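Beta-1,4-mannanase (Aplysia kurodai, PDB 3VUP) hydrolyses beta-1,4-mannosidic linkages in mannan and probably serves as a digestive enzyme of the common sea hare. Local coordinates at residues Gly21-Met26 and His323-Gly328; Lys50-Gly55 and Lys101-Val106; His147-Val152 and Thr213-Ala218. All coordinates share one frame; numbering follows the deposited sequence. Where two conformers were deposited one is given.

Overall arrangement
Strand 18-22 opens the eight-stranded parallel barrel, and contact 1 begins where it runs out, at Gly21-Met26. The partner, His323-Gly328, comes nearly 300 residues later, so this contact closes a loop that holds the other two and brings the first strand to the helix after the last. Inside it, contact 2 closes first, setting the end of helix 36-53 against the turn before strand 105-112. Contact 3 follows in series, joining the loops after helices 130-147 and 197-214. Contacts 1 and 2 touch through Leu324 and Leu51, and contacts 2 and 3 where Leu105 packs on the backbone of Val152; contacts 1 and 3 stay about 15 Å apart at their nearest atoms.

Contact 1. Residues Gly21-Met26 and His323-Gly328; sequences GNLPWM and HLVQRG. With SO4 (sulfate ion), chain F.
Two consecutive carbonyls of residues 21-26 grip the first turn of the helix that starts at Leu324. Asn22 O accepts from Leu324 N at 2.8 Å, almost straight at 171°, with a weak second bond from His323 N. Leu23 O takes Val325 N at 3.0 Å, the donor lying nearly along the C=O axis.

His323 is the side chain to follow. Its CB leaves the backbone pointing away from 21-26, but chi1 of -145°, between staggered positions, swings the ring back. ND1 accepts from Gln326 N at 3.1 Å, so His323 is the N-cap and, if neutral, would probably keep its proton on NE2. One face of the ring lies on Pro24, whose CD sits 3.4 Å from the ring centroid, practically on the normal, a CH-pi contact; the side chain of Gln326 lies over the opposite face. The rings of His323 and Trp25 form an offset edge-to-face pair, the histidine giving its edge, planes at 83°, with NE2 nearest the indole. Pro24, after a cis peptide bond, puts its CG over a face of the same indole.

This is the seam of a TIM barrel, where first strand meets last: Asn22 ND2 bonds Ser321 O, while its OD1 takes Arg60. The side chain of Trp25 is about 6 Å from a bound Tris molecule, probably a crystallisation additive but consistent with a pocket at the C-terminal ends of the strands, where glycosidases of this fold bind sugar.

Leu324 CD1 rests 3.7 Å from Gly21 CA, where a side chain would clash. Val325 CG2 meets Leu23 CD1 and, at 3.8 Å, Met26 CE, brought round by a chain bent at chi2 and chi3. Arg327 NE binds O1 of a sulfate ion, probably from the crystallisation liquor, at 2.6 Å.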
loop_
_atom_site.group_PDB
_atom_site.type_symbol
_atom_site.label_atom_id
_atom_site.label_comp_id
_atom_site.label_asym_id
_atom_site.label_seq_id
_atom_site.Cartn_x
_atom_site.Cartn_y
_atom_site.Cartn_z
ATOM N N GLY A 21 1.769 5.438 10.289
ATOM C CA GLY A 21 3.001 4.868 9.807
ATOM C C GLY A 21 2.871 3.446 9.323
ATOM O O GLY A 21 1.803 2.826 9.387
ATOM N N ASN A 22 3.994 2.950 8.820
ATOM C CA ASN A 22 4.165 1.566 8.418
ATOM C C ASN A 22 4.765 0.796 9.576
ATOM O O ASN A 22 5.843 1.166 10.050
ATOM C CB ASN A 22 5.164 1.486 7.265
ATOM C CG ASN A 22 4.631 2.051 5.974
ATOM O OD1 ASN A 22 4.179 1.303 5.118
ATOM N ND2 ASN A 22 4.720 3.373 5.805
ATOM N N LEU A 23 4.097 -0.267 10.012
ATOM C CA LEU A 23 4.605 -1.089 11.104
ATOM C C LEU A 23 6.106 -1.431 10.973
ATOM O O LEU A 23 6.865 -1.135 11.887
ATOM C CB LEU A 23 3.732 -2.336 11.276
ATOM C CG LEU A 23 4.105 -3.265 12.425
ATOM C CD1 LEU A 23 3.861 -2.574 13.757
ATOM C CD2 LEU A 23 3.311 -4.558 12.327
ATOM N N PRO A 24 6.548 -2.026 9.842
ATOM C CA PRO A 24 5.794 -2.490 8.671
ATOM C C PRO A 24 5.465 -3.977 8.751
ATOM O O PRO A 24 4.703 -4.484 7.928
ATOM C CB PRO A 24 6.756 -2.221 7.514
ATOM C CG PRO A 24 8.116 -2.084 8.123
ATOM C CD PRO A 24 7.999 -2.173 9.618
ATOM N N TRP A 25 6.056 -4.645 9.738
ATOM C CA TRP A 25 5.877 -6.061 10.020
ATOM C C TRP A 25 6.456 -6.254 11.411
ATOM O O TRP A 25 7.104 -5.355 11.952
ATOM C CB TRP A 25 6.642 -6.937 9.008
ATOM C CG TRP A 25 8.058 -6.519 8.812
ATOM C CD1 TRP A 25 9.101 -6.687 9.683
ATOM C CD2 TRP A 25 8.582 -5.809 7.688
ATOM N NE1 TRP A 25 10.245 -6.130 9.162
ATOM C CE2 TRP A 25 9.954 -5.587 7.937
ATOM C CE3 TRP A 25 8.029 -5.346 6.489
ATOM C CZ2 TRP A 25 10.779 -4.922 7.028
ATOM C CZ3 TRP A 25 8.850 -4.681 5.589
ATOM C CH2 TRP A 25 10.209 -4.472 5.867
ATOM N N MET A 26 6.236 -7.429 11.982
ATOM C CA MET A 26 6.926 -7.800 13.209
ATOM C C MET A 26 7.986 -8.848 12.873
ATOM O O MET A 26 9.185 -8.598 13.025
ATOM C CB MET A 26 5.950 -8.289 14.274
ATOM C CG MET A 26 6.608 -8.526 15.635
ATOM S SD MET A 26 7.545 -7.129 16.292
ATOM C CE MET A 26 6.266 -5.868 16.323
ATOM N N HIS A 323 8.587 2.481 9.061
ATOM C CA HIS A 323 9.179 1.566 10.046
ATOM C C HIS A 323 9.001 2.037 11.485
ATOM O O HIS A 323 9.952 2.408 12.173
ATOM C CB HIS A 323 10.636 1.217 9.739
ATOM C CG HIS A 323 10.985 -0.182 10.118
ATOM N ND1 HIS A 323 10.793 -0.682 11.392
ATOM C CD2 HIS A 323 11.456 -1.207 9.371
ATOM C CE1 HIS A 323 11.152 -1.954 11.407
ATOM N NE2 HIS A 323 11.565 -2.294 10.198
ATOM N N LEU A 324 7.762 1.988 11.956
ATOM C CA LEU A 324 7.465 2.390 13.323
ATOM C C LEU A 324 8.177 1.513 14.339
ATOM O O LEU A 324 8.571 1.999 15.392
ATOM C CB LEU A 324 5.966 2.354 13.589
ATOM C CG LEU A 324 5.132 3.396 12.843
ATOM C CD1 LEU A 324 3.661 3.096 13.026
ATOM C CD2 LEU A 324 5.468 4.809 13.317
ATOM N N VAL A 325 8.331 0.226 14.057
ATOM C CA VAL A 325 8.981 -0.645 15.029
ATOM C C VAL A 325 10.386 -0.154 15.364
ATOM O O VAL A 325 10.765 -0.108 16.533
ATOM C CB VAL A 325 8.996 -2.111 14.553
ATOM C CG1 VAL A 325 9.957 -2.944 15.373
ATOM C CG2 VAL A 325 7.594 -2.690 14.627
ATOM N N GLN A 326 11.154 0.234 14.350
ATOM C CA GLN A 326 12.506 0.710 14.609
ATOM C C GLN A 326 12.629 2.209 14.840
ATOM O O GLN A 326 13.538 2.654 15.540
ATOM C CB GLN A 326 13.443 0.295 13.473
ATOM C CG GLN A 326 13.789 -1.185 13.496
ATOM C CD GLN A 326 14.648 -1.628 12.327
ATOM O OE1 GLN A 326 15.422 -0.851 11.773
ATOM N NE2 GLN A 326 14.520 -2.889 11.955
ATOM N N ARG A 327 11.720 2.991 14.263
ATOM C CA ARG A 327 11.906 4.435 14.182
ATOM C C ARG A 327 10.770 5.214 14.843
ATOM O O ARG A 327 10.694 6.435 14.719
ATOM C CB ARG A 327 12.047 4.867 12.717
ATOM C CG ARG A 327 12.735 3.842 11.807
ATOM C CD ARG A 327 14.260 3.788 11.968
ATOM N NE ARG A 327 14.916 4.982 11.426
ATOM C CZ ARG A 327 16.176 5.030 11.002
ATOM N NH1 ARG A 327 16.933 3.943 11.037
ATOM N NH2 ARG A 327 16.684 6.164 10.532
ATOM N N GLY A 328 9.889 4.506 15.545
ATOM C CA GLY A 328 8.736 5.133 16.159
ATOM C C GLY A 328 9.047 6.196 17.195
ATOM O O GLY A 328 8.269 7.138 17.343
HETATM S S SO4 F . 13.715 8.443 11.011
HETATM O O1 SO4 F . 13.423 7.049 10.789
HETATM O O2 SO4 F . 12.399 8.934 11.138
HETATM O O3 SO4 F . 14.214 8.673 12.351
HETATM O O4 SO4 F . 14.739 8.844 10.058
#

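Contact 2. Residues Lys50-Gly55 and Lys101-Val106; sequences KLHDAG and KYNILV
A histidine nitrogen lies only 3.0 Å from a carbonyl oxygen here, His52 ND1 to Tyr102 O, yet the angle is too poor for a hydrogen bond. The oxygen approaches the imidazole obliquely, and it is a water that meets ND1 at the ring edge, in the plane, at 2.8 Å. That water donates to Asn103 O at 2.7 Å, so the two segments are joined through solvent, with no direct hydrogen bond between them.

His52 reaches across because its CG stands anti to the backbone N (chi1 167°), which carries the ring alongside the turn at Tyr102 and Asn103. Its CB comes within 4.0 Å of Tyr102 CB, and Asn103 CB lies near ND1, more loosely. An alanine here would remove the imidazole and with it the water bridge to Asn103 O, and would probably loosen the packing against the Tyr102 carbonyl. The polar ends of the two neighbours are used outside this pair: Tyr102 OH bonds Glu45 and Asn103 OD1 bonds the backbone N of Leu351.

On the inner side the contact turns apolar. Leu51 CD2 meets the tip of Ile104, CD1, at 3.9 Å, the two chains crossing obliquely, and Met59 of strand 58-65 touches both leucine and isoleucine.

Both sides are helix ends finished by a Schellman motif. Gly55, with phi 99°, gives its N to His52 O at 2.9 Å; a side chain there would jam against the carbonyl of Ala54. Asn103, also at positive phi, is the C-prime residue of the other, Ile104 N reaching back to Ala99 O. The arrangement belongs to a TIM barrel, seen where a helix of the outer layer ends beside the turn that leads its neighbour into the next parallel strand.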
loop_
_atom_site.group_PDB
_atom_site.type_symbol
_atom_site.label_atom_id
_atom_site.label_comp_id
_atom_site.label_asym_id
_atom_site.label_seq_id
_atom_site.Cartn_x
_atom_site.Cartn_y
_atom_site.Cartn_z
ATOM N N LYS A 50 0.859 2.383 20.985
ATOM C CA LYS A 50 1.783 3.512 20.905
ATOM C C LYS A 50 1.387 4.482 19.798
ATOM O O LYS A 50 1.452 5.700 19.978
ATOM C CB LYS A 50 3.219 3.035 20.694
ATOM C CG LYS A 50 3.808 2.385 21.929
ATOM C CD LYS A 50 5.278 2.054 21.759
ATOM C CE LYS A 50 5.479 0.950 20.730
ATOM N NZ LYS A 50 6.905 0.513 20.648
ATOM N N LEU A 51 0.973 3.942 18.655
ATOM C CA LEU A 51 0.548 4.780 17.547
ATOM C C LEU A 51 -0.688 5.600 17.899
ATOM O O LEU A 51 -0.743 6.803 17.647
ATOM C CB LEU A 51 0.280 3.919 16.318
ATOM C CG LEU A 51 -0.245 4.659 15.092
ATOM C CD1 LEU A 51 0.758 5.712 14.628
ATOM C CD2 LEU A 51 -0.553 3.671 13.980
ATOM N N HIS A 52 -1.681 4.946 18.491
ATOM C CA HIS A 52 -2.881 5.642 18.924
ATOM C C HIS A 52 -2.572 6.723 19.962
ATOM O O HIS A 52 -3.063 7.852 19.880
ATOM C CB HIS A 52 -3.881 4.658 19.520
ATOM C CG HIS A 52 -4.996 5.328 20.253
ATOM N ND1 HIS A 52 -5.969 6.060 19.610
ATOM C CD2 HIS A 52 -5.273 5.411 21.575
ATOM C CE1 HIS A 52 -6.811 6.550 20.502
ATOM N NE2 HIS A 52 -6.409 6.173 21.703
ATOM N N ASP A 53 -1.767 6.366 20.953
ATOM C CA ASP A 53 -1.426 7.306 22.014
ATOM C C ASP A 53 -0.706 8.542 21.464
ATOM O O ASP A 53 -0.839 9.635 22.012
ATOM C CB ASP A 53 -0.586 6.622 23.093
ATOM C CG ASP A 53 -1.383 5.616 23.912
ATOM O OD1 ASP A 53 -2.630 5.654 23.856
ATOM O OD2 ASP A 53 -0.759 4.800 24.627
ATOM N N ALA A 54 0.042 8.366 20.379
ATOM C CA ALA A 54 0.733 9.479 19.742
ATOM C C ALA A 54 -0.182 10.322 18.860
ATOM O O ALA A 54 0.225 11.373 18.379
ATOM C CB ALA A 54 1.908 8.973 18.934
ATOM N N GLY A 55 -1.406 9.859 18.633
ATOM C CA GLY A 55 -2.336 10.607 17.807
ATOM C C GLY A 55 -2.465 10.146 16.365
ATOM O O GLY A 55 -3.061 10.844 15.543
ATOM N N LYS A 101 -9.846 -1.474 18.611
ATOM C CA LYS A 101 -9.687 -1.140 20.028
ATOM C C LYS A 101 -8.900 0.148 20.229
ATOM O O LYS A 101 -9.130 0.887 21.189
ATOM C CB LYS A 101 -9.012 -2.281 20.794
ATOM C CG LYS A 101 -9.817 -3.564 20.845
ATOM C CD LYS A 101 -9.276 -4.512 21.905
ATOM C CE LYS A 101 -7.790 -4.762 21.718
ATOM N NZ LYS A 101 -7.239 -5.650 22.779
ATOM N N TYR A 102 -7.984 0.409 19.305
ATOM C CA TYR A 102 -7.093 1.556 19.384
ATOM C C TYR A 102 -7.439 2.652 18.382
ATOM O O TYR A 102 -6.646 3.568 18.168
ATOM C CB TYR A 102 -5.639 1.099 19.214
ATOM C CG TYR A 102 -5.246 0.122 20.291
ATOM C CD1 TYR A 102 -4.943 0.563 21.570
ATOM C CD2 TYR A 102 -5.230 -1.243 20.044
ATOM C CE1 TYR A 102 -4.616 -0.329 22.568
ATOM C CE2 TYR A 102 -4.900 -2.142 21.028
ATOM C CZ TYR A 102 -4.592 -1.680 22.289
ATOM O OH TYR A 102 -4.263 -2.570 23.289
ATOM N N ASN A 103 -8.621 2.565 17.777
ATOM C CA ASN A 103 -9.048 3.572 16.807
ATOM C C ASN A 103 -8.015 3.781 15.698
ATOM O O ASN A 103 -7.666 4.912 15.338
ATOM C CB ASN A 103 -9.391 4.885 17.508
ATOM C CG ASN A 103 -10.674 4.794 18.298
ATOM O OD1 ASN A 103 -11.568 4.027 17.953
ATOM N ND2 ASN A 103 -10.779 5.585 19.358
ATOM N N ILE A 104 -7.535 2.667 15.153
ATOM C CA ILE A 104 -6.584 2.691 14.053
ATOM C C ILE A 104 -7.182 2.008 12.825
ATOM O O ILE A 104 -7.638 0.868 12.890
ATOM C CB ILE A 104 -5.267 1.972 14.426
ATOM C CG1 ILE A 104 -4.595 2.631 15.630
ATOM C CG2 ILE A 104 -4.323 1.910 13.225
ATOM C CD1 ILE A 104 -4.155 4.051 15.407
ATOM N N LEU A 105 -7.166 2.725 11.708
ATOM C CA LEU A 105 -7.496 2.174 10.401
ATOM C C LEU A 105 -6.301 1.411 9.839
ATOM O O LEU A 105 -5.177 1.913 9.838
ATOM C CB LEU A 105 -7.865 3.296 9.442
ATOM C CG LEU A 105 -9.154 4.051 9.761
ATOM C CD1 LEU A 105 -9.177 5.376 9.021
ATOM C CD2 LEU A 105 -10.368 3.215 9.398
ATOM N N VAL A 106 -6.563 0.200 9.366
ATOM C CA VAL A 106 -5.520 -0.702 8.903
ATOM C C VAL A 106 -5.471 -0.757 7.384
ATOM O O VAL A 106 -6.515 -0.840 6.725
ATOM C CB VAL A 106 -5.764 -2.111 9.457
ATOM C CG1 VAL A 106 -4.674 -3.063 9.029
ATOM C CG2 VAL A 106 -5.832 -2.058 10.939
HETATM O O HOH W 1 -6.348 6.659 16.919
#

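Contact 3. Residues His147-Val152 and Thr213-Ala218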
loop_
_atom_site.group_PDB
_atom_site.type_symbol
_atom_site.label_atom_id
_atom_site.label_comp_id
_atom_site.label_asym_id
_atom_site.label_seq_id
_atom_site.Cartn_x
_atom_site.Cartn_y
_atom_site.Cartn_z
ATOM N N HIS A 147 -14.243 -12.609 4.560
ATOM C CA HIS A 147 -14.265 -12.880 5.990
ATOM C C HIS A 147 -14.276 -11.594 6.820
ATOM O O HIS A 147 -14.864 -11.551 7.898
ATOM C CB HIS A 147 -13.063 -13.730 6.383
ATOM C CG HIS A 147 -13.131 -14.243 7.782
ATOM N ND1 HIS A 147 -13.969 -15.271 8.152
ATOM C CD2 HIS A 147 -12.478 -13.864 8.906
ATOM C CE1 HIS A 147 -13.822 -15.509 9.444
ATOM N NE2 HIS A 147 -12.927 -14.666 9.925
ATOM N N VAL A 148 -13.619 -10.553 6.317
ATOM C CA VAL A 148 -13.540 -9.275 7.022
ATOM C C VAL A 148 -14.363 -8.189 6.336
ATOM O O VAL A 148 -14.180 -7.002 6.614
ATOM C CB VAL A 148 -12.076 -8.803 7.204
ATOM C CG1 VAL A 148 -11.285 -9.842 7.997
ATOM C CG2 VAL A 148 -11.407 -8.494 5.854
ATOM N N LYS A 149 -15.286 -8.597 5.470
ATOM C CA LYS A 149 -16.129 -7.684 4.696
ATOM C C LYS A 149 -16.753 -6.623 5.596
ATOM O O LYS A 149 -17.373 -6.972 6.601
ATOM C CB LYS A 149 -17.243 -8.481 4.002
ATOM C CG LYS A 149 -18.179 -7.665 3.119
ATOM C CD LYS A 149 -19.295 -8.542 2.558
ATOM C CE LYS A 149 -20.280 -7.728 1.730
ATOM N NZ LYS A 149 -21.514 -8.497 1.398
ATOM N N GLY A 150 -16.604 -5.353 5.240
ATOM C CA GLY A 150 -17.247 -4.280 5.961
ATOM C C GLY A 150 -16.624 -3.879 7.280
ATOM O O GLY A 150 -17.160 -2.993 7.936
ATOM N N HIS A 151 -15.511 -4.491 7.675
ATOM C CA HIS A 151 -14.956 -4.221 8.997
ATOM C C HIS A 151 -14.625 -2.739 9.159
ATOM O O HIS A 151 -13.935 -2.158 8.325
ATOM C CB HIS A 151 -13.703 -5.059 9.240
ATOM C CG HIS A 151 -13.346 -5.181 10.685
ATOM N ND1 HIS A 151 -12.928 -4.108 11.442
ATOM C CD2 HIS A 151 -13.371 -6.248 11.518
ATOM C CE1 HIS A 151 -12.695 -4.515 12.678
ATOM N NE2 HIS A 151 -12.959 -5.808 12.753
ATOM N N VAL A 152 -15.111 -2.127 10.231
ATOM C CA VAL A 152 -14.916 -0.687 10.398
ATOM C C VAL A 152 -13.452 -0.252 10.532
ATOM O O VAL A 152 -13.131 0.909 10.265
ATOM C CB VAL A 152 -15.740 -0.113 11.568
ATOM C CG1 VAL A 152 -17.223 -0.314 11.306
ATOM C CG2 VAL A 152 -15.327 -0.740 12.890
ATOM N N THR A 213 -15.667 -6.724 -5.799
ATOM C CA THR A 213 -16.820 -7.580 -6.062
ATOM C C THR A 213 -17.248 -8.237 -4.751
ATOM O O THR A 213 -18.430 -8.376 -4.458
ATOM C CB THR A 213 -16.503 -8.699 -7.088
ATOM O OG1 THR A 213 -16.028 -8.129 -8.311
ATOM C CG2 THR A 213 -17.743 -9.523 -7.387
ATOM N N THR A 214 -16.262 -8.630 -3.956
ATOM C CA THR A 214 -16.499 -9.370 -2.723
ATOM C C THR A 214 -16.909 -8.456 -1.566
ATOM O O THR A 214 -17.809 -8.788 -0.791
ATOM C CB THR A 214 -15.246 -10.182 -2.376
ATOM O OG1 THR A 214 -14.945 -11.061 -3.463
ATOM C CG2 THR A 214 -15.453 -11.001 -1.124
ATOM N N ASP A 215 -16.238 -7.311 -1.462
ATOM C CA ASP A 215 -16.581 -6.280 -0.488
ATOM C C ASP A 215 -16.656 -4.958 -1.241
ATOM O O ASP A 215 -15.663 -4.228 -1.336
ATOM C CB ASP A 215 -15.530 -6.196 0.620
ATOM C CG ASP A 215 -15.891 -5.180 1.697
ATOM O OD1 ASP A 215 -16.946 -4.509 1.575
ATOM O OD2 ASP A 215 -15.111 -5.041 2.669
ATOM N N PRO A 216 -17.834 -4.659 -1.815
ATOM C CA PRO A 216 -17.946 -3.495 -2.696
ATOM C C PRO A 216 -17.622 -2.162 -2.037
ATOM O O PRO A 216 -17.283 -1.220 -2.747
ATOM C CB PRO A 216 -19.405 -3.527 -3.136
ATOM C CG PRO A 216 -19.839 -4.917 -2.962
ATOM C CD PRO A 216 -19.053 -5.486 -1.827
ATOM N N GLY A 217 -17.715 -2.087 -0.714
ATOM C CA GLY A 217 -17.369 -0.874 0.003
ATOM C C GLY A 217 -15.918 -0.733 0.426
ATOM O O GLY A 217 -15.568 0.262 1.063
ATOM N N ALA A 218 -15.075 -1.701 0.080
ATOM C CA ALA A 218 -13.654 -1.608 0.394
ATOM C C ALA A 218 -12.921 -0.681 -0.565
ATOM O O ALA A 218 -13.295 -0.548 -1.731
ATOM C CB ALA A 218 -13.016 -2.993 0.377
#
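The hydrogen bonding centres on the carboxylate of Asp215. Gly150 N donates to Asp215 OD2 at 3.0 Å with an N-H...O angle of 167°, straight on the donor side, although the nitrogen stands above the carboxylate plane, 49° out of it. A second, weak bond runs from Gly217 N to Asp215 OD1 over 3.4 Å, the pattern of an Asx turn. Asp215 CG is anti to its backbone N, which sends the group out to Gly150.

Each partner lies in a tight turn. A type II beta turn closes with His151 N on Val148 O at 3.0 Å, and Gly150, at positive phi, occupies the place where glycine is favoured. On the other segment, a type I turn closes with Ala218 N on Asp215 O, also at 3.0 Å.

The salt bridge of Asp215 is made not with Lys149 but with Arg1, through OD1; Lys149 NZ stays 6.1 Å from Asp215 OD1 and would probably contribute only a longer-range attraction.

Van der Waals contact comes from the lysine's methylenes. Its extended chain crosses the carboxylate obliquely, Lys149 CG lying 3.7 Å from Asp215 CG, then runs on with CD and CE both 3.7 Å from Thr214 O; CE comes only loosely near Pro216 CD.

The junction lies at the surface of the barrel, where helices 130-147 and 197-214 finish side by side. Thr214 and Asp215 lean on Val145 of the first helix, while Val148 and Ala218 both touch Trp157 at the start of strand 157-161.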